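Local coordinates for discoidin-2 (PDB 2VM9), which binds galactose and N-acetylgalactosamine as a calcium-containing, trimeric lectin of Dictyostelium and may take part in forming the spore coat, at residues A[112-115]-A[120-123]; A[233-238]-A[246-251]. All blocks are in the same frame, centred on the assembly; numbering follows the deposited sequence.

Interaction 1: residues A[112-115]-A[120-123]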
ATOM      1  N   ASN A 112     -16.695  11.629  26.243  1.00  8.93           N
ATOM      2  CA  ASN A 112     -16.842  13.015  26.674  1.00  9.38           C
ATOM      3  C   ASN A 112     -15.768  13.859  26.012  1.00  8.19           C
ATOM      4  O   ASN A 112     -14.590  13.489  26.024  1.00  9.14           O
ATOM      5  CB  ASN A 112     -16.743  13.109  28.190  1.00 10.52           C
ATOM      6  CG  ASN A 112     -17.907  12.433  28.880  1.00 15.96           C
ATOM      7  OD1 ASN A 112     -19.061  12.597  28.480  1.00 20.31           O
ATOM      8  ND2 ASN A 112     -17.609  11.646  29.918  1.00 21.35           N
ATOM      9  N   ALA A 113     -16.171  14.972  25.414  1.00  6.52           N
ATOM     10  CA  ALA A 113     -15.231  15.719  24.608  1.00  6.16           C
ATOM     11  C   ALA A 113     -15.015  17.135  25.123  1.00  6.29           C
ATOM     12  O   ALA A 113     -14.643  17.320  26.294  1.00  7.23           O
ATOM     13  CB  ALA A 113     -15.653  15.683  23.100  1.00  7.22           C
ATOM     14  N   ASN A 114     -15.246  18.133  24.272  1.00  5.13           N
ATOM     15  CA  ASN A 114     -14.770  19.479  24.570  1.00  5.01           C
ATOM     16  C   ASN A 114     -15.733  20.357  25.363  1.00  5.44           C
ATOM     17  O   ASN A 114     -16.938  20.078  25.420  1.00  5.84           O
ATOM     18  CB  ASN A 114     -14.338  20.157  23.276  1.00  4.65           C
ATOM     19  CG  ASN A 114     -13.247  19.388  22.589  1.00  6.06           C
ATOM     20  OD1 ASN A 114     -13.503  18.628  21.644  1.00  5.30           O
ATOM     21  ND2 ASN A 114     -12.009  19.516  23.113  1.00  4.04           N
ATOM     22  N   LYS A 115     -15.186  21.396  25.994  1.00  5.14           N
ATOM     23  CA  LYS A 115     -15.987  22.325  26.787  1.00  5.64           C
ATOM     24  C   LYS A 115     -15.576  23.778  26.527  1.00  5.20           C
ATOM     25  O   LYS A 115     -15.974  24.703  27.250  1.00  4.76           O
ATOM     26  CB  LYS A 115     -15.861  21.974  28.278  1.00  6.24           C
ATOM     27  CG  LYS A 115     -16.541  20.678  28.668  1.00  7.54           C
ATOM     28  CD  LYS A 115     -16.484  20.488  30.169  1.00 11.98           C
ATOM     29  CE  LYS A 115     -17.085  19.138  30.529  1.00 15.23           C
ATOM     30  NZ  LYS A 115     -16.506  18.658  31.849  1.00 23.04           N
ATOM     31  N   ILE A 120      -7.466  20.878  24.166  1.00  6.73           N
ATOM     32  CA  ILE A 120      -7.448  19.598  23.472  1.00  7.69           C
ATOM     33  C   ILE A 120      -7.894  18.486  24.408  1.00  8.01           C
ATOM     34  O   ILE A 120      -7.444  18.398  25.563  1.00  9.14           O
ATOM     35  CB  ILE A 120      -6.045  19.337  22.902  1.00  7.51           C
ATOM     36  CG1 ILE A 120      -5.742  20.427  21.850  1.00  8.89           C
ATOM     37  CG2 ILE A 120      -5.953  17.871  22.332  1.00  7.46           C
ATOM     38  CD1 ILE A 120      -4.277  20.472  21.386  1.00 10.46           C
ATOM     39  N   VAL A 121      -8.775  17.627  23.917  1.00  7.08           N
ATOM     40  CA  VAL A 121      -9.175  16.427  24.668  1.00  7.35           C
ATOM     41  C   VAL A 121      -8.736  15.207  23.884  1.00  7.28           C
ATOM     42  O   VAL A 121      -9.091  15.052  22.727  1.00  6.75           O
ATOM     43  CB  VAL A 121     -10.704  16.385  24.944  1.00  6.48           C
ATOM     44  CG1 VAL A 121     -11.116  15.008  25.614  1.00  7.39           C
ATOM     45  CG2 VAL A 121     -11.102  17.601  25.797  1.00  7.04           C
ATOM     46  N   THR A 122      -7.942  14.353  24.530  1.00  8.12           N
ATOM     47  CA  THR A 122      -7.329  13.200  23.851  1.00  8.39           C
ATOM     48  C   THR A 122      -7.778  11.921  24.520  1.00 10.05           C
ATOM     49  O   THR A 122      -7.797  11.819  25.773  1.00 10.50           O
ATOM     50  CB  THR A 122      -5.784  13.297  23.890  1.00  7.38           C
ATOM     51  OG1 THR A 122      -5.375  14.539  23.300  1.00  9.12           O
ATOM     52  CG2 THR A 122      -5.140  12.099  23.146  1.00  9.37           C
ATOM     53  N   ILE A 123      -8.181  10.977  23.685  1.00  9.74           N
ATOM     54  CA  ILE A 123      -8.567   9.645  24.073  1.00 11.74           C
ATOM     55  C   ILE A 123      -7.534   8.693  23.497  1.00 11.49           C
ATOM     56  O   ILE A 123      -7.204   8.764  22.309  1.00 10.51           O
ATOM     57  CB  ILE A 123      -9.937   9.305  23.489  1.00 11.90           C
ATOM     58  CG1 ILE A 123     -10.943  10.413  23.857  1.00 15.08           C
ATOM     59  CG2 ILE A 123     -10.397   7.889  23.869  1.00 12.64           C
ATOM     60  CD1 ILE A 123     -11.054  10.684  25.313  1.00 15.52           C
TER
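Val121 is turned with CG1 trans to its own backbone N (chi1 174°), which splits its two methyls between neighbouring peptide groups of residues 112-115; Asn114, whose chi1 of -59° sets CG beside the backbone N, turns its amide toward Val121 CG2. Val121 CG1 lies 3.8 Å from Asn112 O. Val121 CG2 has two close partners, Ala113 O at 3.6 Å and Asn114 ND2 at 3.4 Å. The side chains of Asn114 and Val121 run alongside each other, pointing opposite ways, and Asn114 ND2 also comes within 3.8 Å of Val121 N without a hydrogen bond between them. A beta-branched valine suits this place because two methyls on one carbon can touch consecutive carbonyls at once. Asparagine suits its own because the short amide turns ND2 to Val121 CG2 while OD1 takes part in a hydrogen bond with Thr78 OG1. Ala113 joins in through its backbone oxygen; its small methyl packs instead on Thr78 and Tyr91. Residues 113 and 114 make backbone hydrogen bonds to strand 87-96, whereas Val121 pairs with Thr78 of strand 70-79, so the contact closes one edge of the F5/8 type C beta-sandwich. With no hydrogen bond joining the two segments, the direct contact is van der Waals packing of valine methyls on two carbonyl oxygens and an amide nitrogen, and Asn114 supplies the polar tie between the sheets through Thr78.

Interaction 2: residues A[233-238]-A[246-251]; sequences LTFITW and LTFDYV
Phe235 reaches from strand 230-237 into a hollow formed on strand 243-254 by Leu246 and Phe248. The CD1-CE1 side of its ring is the bump: Phe235 CD1 lies 3.8 Å from Leu246 CB, and Phe235 CE1 lies 3.5 Å from Phe248 CD2. The rings are inclined at 52° with centroids 5.6 Å apart, an oblique fit in which Phe235 meets the rim of Phe248 near that ring's plane. Leu246 completes the hollow with CD1, which lies in the plane of the Phe235 ring at its edge. From within its own strand, Leu233, its CG anti to the backbone N (chi1 -161°), lays CD1 over the centre of one Phe235 face, 3.6 Å above it. Leu233 CD1 also approaches Phe248 CD2 obliquely, at 4.1 Å. Flat phenylalanines reach across the 9.4 Å between strand axes, while branched leucines pack the angles left by the rings. Trp219 lies against Leu246 and Phe248, and Cys205 of the second subunit also packs on Phe248. Farther along, Trp238, a carbohydrate-binding residue, packs on Asp209 of the second subunit. Such face-to-face apolar packing of two antiparallel sheets is the core of the six-stranded beta-sandwich of H-type lectins.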
ATOM      1  N   LEU A 233      24.420 -17.049  -7.211  1.00  8.74           N
ATOM      2  CA  LEU A 233      24.153 -18.256  -6.409  1.00  8.19           C
ATOM      3  C   LEU A 233      25.444 -19.059  -6.456  1.00  7.77           C
ATOM      4  O   LEU A 233      25.839 -19.549  -7.524  1.00  7.63           O
ATOM      5  CB  LEU A 233      23.012 -19.054  -7.010  1.00  9.13           C
ATOM      6  CG  LEU A 233      22.302 -20.072  -6.078  1.00 11.77           C
ATOM      7  CD1 LEU A 233      23.276 -20.852  -5.219  1.00 10.82           C
ATOM      8  CD2 LEU A 233      21.274 -19.410  -5.200  1.00 13.14           C
ATOM      9  N   THR A 234      26.128 -19.134  -5.318  1.00  7.19           N
ATOM     10  CA  THR A 234      27.335 -19.911  -5.243  1.00  7.19           C
ATOM     11  C   THR A 234      26.919 -21.305  -4.752  1.00  7.22           C
ATOM     12  O   THR A 234      26.344 -21.418  -3.665  1.00  7.16           O
ATOM     13  CB  THR A 234      28.350 -19.260  -4.297  1.00  8.32           C
ATOM     14  OG1 THR A 234      28.688 -17.946  -4.796  1.00  9.34           O
ATOM     15  CG2 THR A 234      29.611 -20.128  -4.218  1.00  8.80           C
ATOM     16  N   PHE A 235      27.173 -22.319  -5.588  1.00  6.70           N
ATOM     17  CA  PHE A 235      26.872 -23.711  -5.251  1.00  6.33           C
ATOM     18  C   PHE A 235      28.163 -24.272  -4.700  1.00  6.56           C
ATOM     19  O   PHE A 235      29.232 -24.054  -5.280  1.00  6.84           O
ATOM     20  CB  PHE A 235      26.454 -24.491  -6.489  1.00  6.33           C
ATOM     21  CG  PHE A 235      25.119 -24.063  -7.049  1.00  5.46           C
ATOM     22  CD1 PHE A 235      23.973 -24.768  -6.719  1.00  5.88           C
ATOM     23  CD2 PHE A 235      25.026 -22.975  -7.923  1.00  7.81           C
ATOM     24  CE1 PHE A 235      22.736 -24.404  -7.242  1.00  6.47           C
ATOM     25  CE2 PHE A 235      23.782 -22.575  -8.437  1.00  8.00           C
ATOM     26  CZ  PHE A 235      22.627 -23.298  -8.102  1.00  8.38           C
ATOM     27  N   ILE A 236      28.066 -25.016  -3.607  1.00  6.90           N
ATOM     28  CA  ILE A 236      29.260 -25.415  -2.883  1.00  6.57           C
ATOM     29  C   ILE A 236      29.182 -26.896  -2.524  1.00  6.95           C
ATOM     30  O   ILE A 236      28.128 -27.367  -2.074  1.00  7.20           O
ATOM     31  CB  ILE A 236      29.331 -24.598  -1.568  1.00  6.84           C
ATOM     32  CG1 ILE A 236      29.311 -23.088  -1.869  1.00  6.95           C
ATOM     33  CG2 ILE A 236      30.525 -25.042  -0.713  1.00  8.48           C
ATOM     34  CD1 ILE A 236      29.031 -22.241  -0.649  1.00 12.05           C
ATOM     35  N   THR A 237      30.286 -27.615  -2.721  1.00  5.80           N
ATOM     36  CA  THR A 237      30.454 -28.896  -2.059  1.00  5.39           C
ATOM     37  C   THR A 237      31.884 -28.978  -1.515  1.00  5.98           C
ATOM     38  O   THR A 237      32.708 -28.110  -1.774  1.00  6.35           O
ATOM     39  CB  THR A 237      30.075 -30.098  -3.001  1.00  5.15           C
ATOM     40  OG1 THR A 237      29.959 -31.293  -2.216  1.00  5.01           O
ATOM     41  CG2 THR A 237      31.120 -30.302  -4.118  1.00  5.12           C
ATOM     42  N   TRP A 238      32.168 -30.022  -0.751  1.00  5.41           N
ATOM     43  CA  TRP A 238      33.496 -30.164  -0.163  1.00  6.20           C
ATOM     44  C   TRP A 238      33.666 -31.631   0.179  1.00  6.44           C
ATOM     45  O   TRP A 238      32.900 -32.480  -0.328  1.00  5.71           O
ATOM     46  CB  TRP A 238      33.734 -29.176   1.008  1.00  6.13           C
ATOM     47  CG  TRP A 238      32.817 -29.340   2.220  1.00  6.54           C
ATOM     48  CD1 TRP A 238      33.164 -29.863   3.426  1.00  7.05           C
ATOM     49  CD2 TRP A 238      31.430 -28.960   2.327  1.00  6.44           C
ATOM     50  NE1 TRP A 238      32.088 -29.839   4.290  1.00  5.90           N
ATOM     51  CE2 TRP A 238      31.009 -29.290   3.639  1.00  7.42           C
ATOM     52  CE3 TRP A 238      30.506 -28.373   1.446  1.00  6.36           C
ATOM     53  CZ2 TRP A 238      29.693 -29.082   4.082  1.00  6.78           C
ATOM     54  CZ3 TRP A 238      29.199 -28.144   1.885  1.00  7.48           C
ATOM     55  CH2 TRP A 238      28.799 -28.509   3.203  1.00  6.58           C
ATOM     56  N   LEU A 246      22.045 -29.289  -8.558  1.00  5.61           N
ATOM     57  CA  LEU A 246      21.250 -28.763  -7.438  1.00  5.25           C
ATOM     58  C   LEU A 246      20.405 -27.668  -8.011  1.00  5.57           C
ATOM     59  O   LEU A 246      20.860 -26.957  -8.928  1.00  5.17           O
ATOM     60  CB  LEU A 246      22.146 -28.137  -6.364  1.00  5.46           C
ATOM     61  CG  LEU A 246      23.022 -29.082  -5.545  1.00  7.03           C
ATOM     62  CD1 LEU A 246      24.077 -28.253  -4.793  1.00  6.98           C
ATOM     63  CD2 LEU A 246      22.159 -29.912  -4.591  1.00  6.92           C
ATOM     64  N   THR A 247      19.209 -27.487  -7.450  1.00  5.58           N
ATOM     65  CA  THR A 247      18.334 -26.382  -7.862  1.00  5.78           C
ATOM     66  C   THR A 247      17.833 -25.647  -6.632  1.00  6.42           C
ATOM     67  O   THR A 247      17.421 -26.282  -5.664  1.00  5.46           O
ATOM     68  CB  THR A 247      17.102 -26.875  -8.678  1.00  5.87           C
ATOM     69  OG1 THR A 247      17.546 -27.582  -9.840  1.00  6.20           O
ATOM     70  CG2 THR A 247      16.228 -25.688  -9.095  1.00  6.48           C
ATOM     71  N   PHE A 248      17.865 -24.316  -6.686  1.00  6.28           N
ATOM     72  CA  PHE A 248      17.230 -23.481  -5.656  1.00  6.18           C
ATOM     73  C   PHE A 248      16.131 -22.607  -6.241  1.00  6.59           C
ATOM     74  O   PHE A 248      16.281 -22.059  -7.345  1.00  7.27           O
ATOM     75  CB  PHE A 248      18.261 -22.562  -4.990  1.00  6.16           C
ATOM     76  CG  PHE A 248      19.277 -23.302  -4.149  1.00  7.19           C
ATOM     77  CD1 PHE A 248      19.033 -23.518  -2.790  1.00  6.96           C
ATOM     78  CD2 PHE A 248      20.443 -23.801  -4.723  1.00  7.15           C
ATOM     79  CE1 PHE A 248      19.955 -24.229  -1.989  1.00  7.43           C
ATOM     80  CE2 PHE A 248      21.396 -24.509  -3.939  1.00  7.06           C
ATOM     81  CZ  PHE A 248      21.140 -24.742  -2.583  1.00  6.23           C
ATOM     82  N   ASP A 249      15.056 -22.424  -5.472  1.00  6.61           N
ATOM     83  CA  ASP A 249      14.184 -21.277  -5.723  1.00  6.59           C
ATOM     84  C   ASP A 249      14.746 -20.127  -4.898  1.00  7.09           C
ATOM     85  O   ASP A 249      15.258 -20.331  -3.788  1.00  7.19           O
ATOM     86  CB  ASP A 249      12.753 -21.570  -5.285  1.00  6.96           C
ATOM     87  CG  ASP A 249      11.908 -22.179  -6.408  1.00  7.76           C
ATOM     88  OD1 ASP A 249      12.369 -22.181  -7.583  1.00  9.73           O
ATOM     89  OD2 ASP A 249      10.797 -22.663  -6.112  1.00  8.36           O
ATOM     90  N   TYR A 250      14.649 -18.917  -5.425  1.00  7.41           N
ATOM     91  CA  TYR A 250      15.017 -17.753  -4.627  1.00  7.78           C
ATOM     92  C   TYR A 250      13.856 -16.774  -4.512  1.00  8.23           C
ATOM     93  O   TYR A 250      12.986 -16.706  -5.399  1.00  8.38           O
ATOM     94  CB  TYR A 250      16.249 -17.046  -5.199  1.00  8.04           C
ATOM     95  CG  TYR A 250      15.982 -16.205  -6.447  1.00  8.33           C
ATOM     96  CD1 TYR A 250      15.467 -14.890  -6.337  1.00 10.00           C
ATOM     97  CD2 TYR A 250      16.250 -16.706  -7.720  1.00  9.11           C
ATOM     98  CE1 TYR A 250      15.219 -14.115  -7.468  1.00 10.79           C
ATOM     99  CE2 TYR A 250      16.009 -15.925  -8.885  1.00  9.93           C
ATOM    100  CZ  TYR A 250      15.505 -14.625  -8.732  1.00 12.88           C
ATOM    101  OH  TYR A 250      15.257 -13.847  -9.847  1.00 13.06           O
ATOM    102  N   VAL A 251      13.870 -16.017  -3.417  1.00  9.09           N
ATOM    103  CA  VAL A 251      12.889 -14.953  -3.187  1.00  9.95           C
ATOM    104  C   VAL A 251      13.724 -13.723  -2.823  1.00  9.28           C
ATOM    105  O   VAL A 251      14.393 -13.713  -1.795  1.00  9.79           O
ATOM    106  CB  VAL A 251      11.885 -15.322  -2.069  1.00 11.34           C
ATOM    107  CG1 VAL A 251      10.907 -14.153  -1.804  1.00 12.53           C
ATOM    108  CG2 VAL A 251      11.074 -16.616  -2.443  1.00 12.12           C
TER

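In the fold
Interaction 1 comes first along the chain, in the N-terminal F5/8 type C beta-sandwich, and interaction 2 follows beyond the linker in the lectin-like domain. Their centres are 60 Å apart and their nearest atoms about 38 Å, on opposite sides of the chain's centre, and they share no strand or sheet. Both, however, bring together the two sheets of a sandwich: residues 112-115 and 120-123 at a partly buried edge, residues 233-238 and 246-251 in a buried core. The two contacts thus belong to separate sandwiches and do not touch. Only interaction 2 is touched by other subunits, which fits a trimer whose carbohydrate sites lie in the lectin domains.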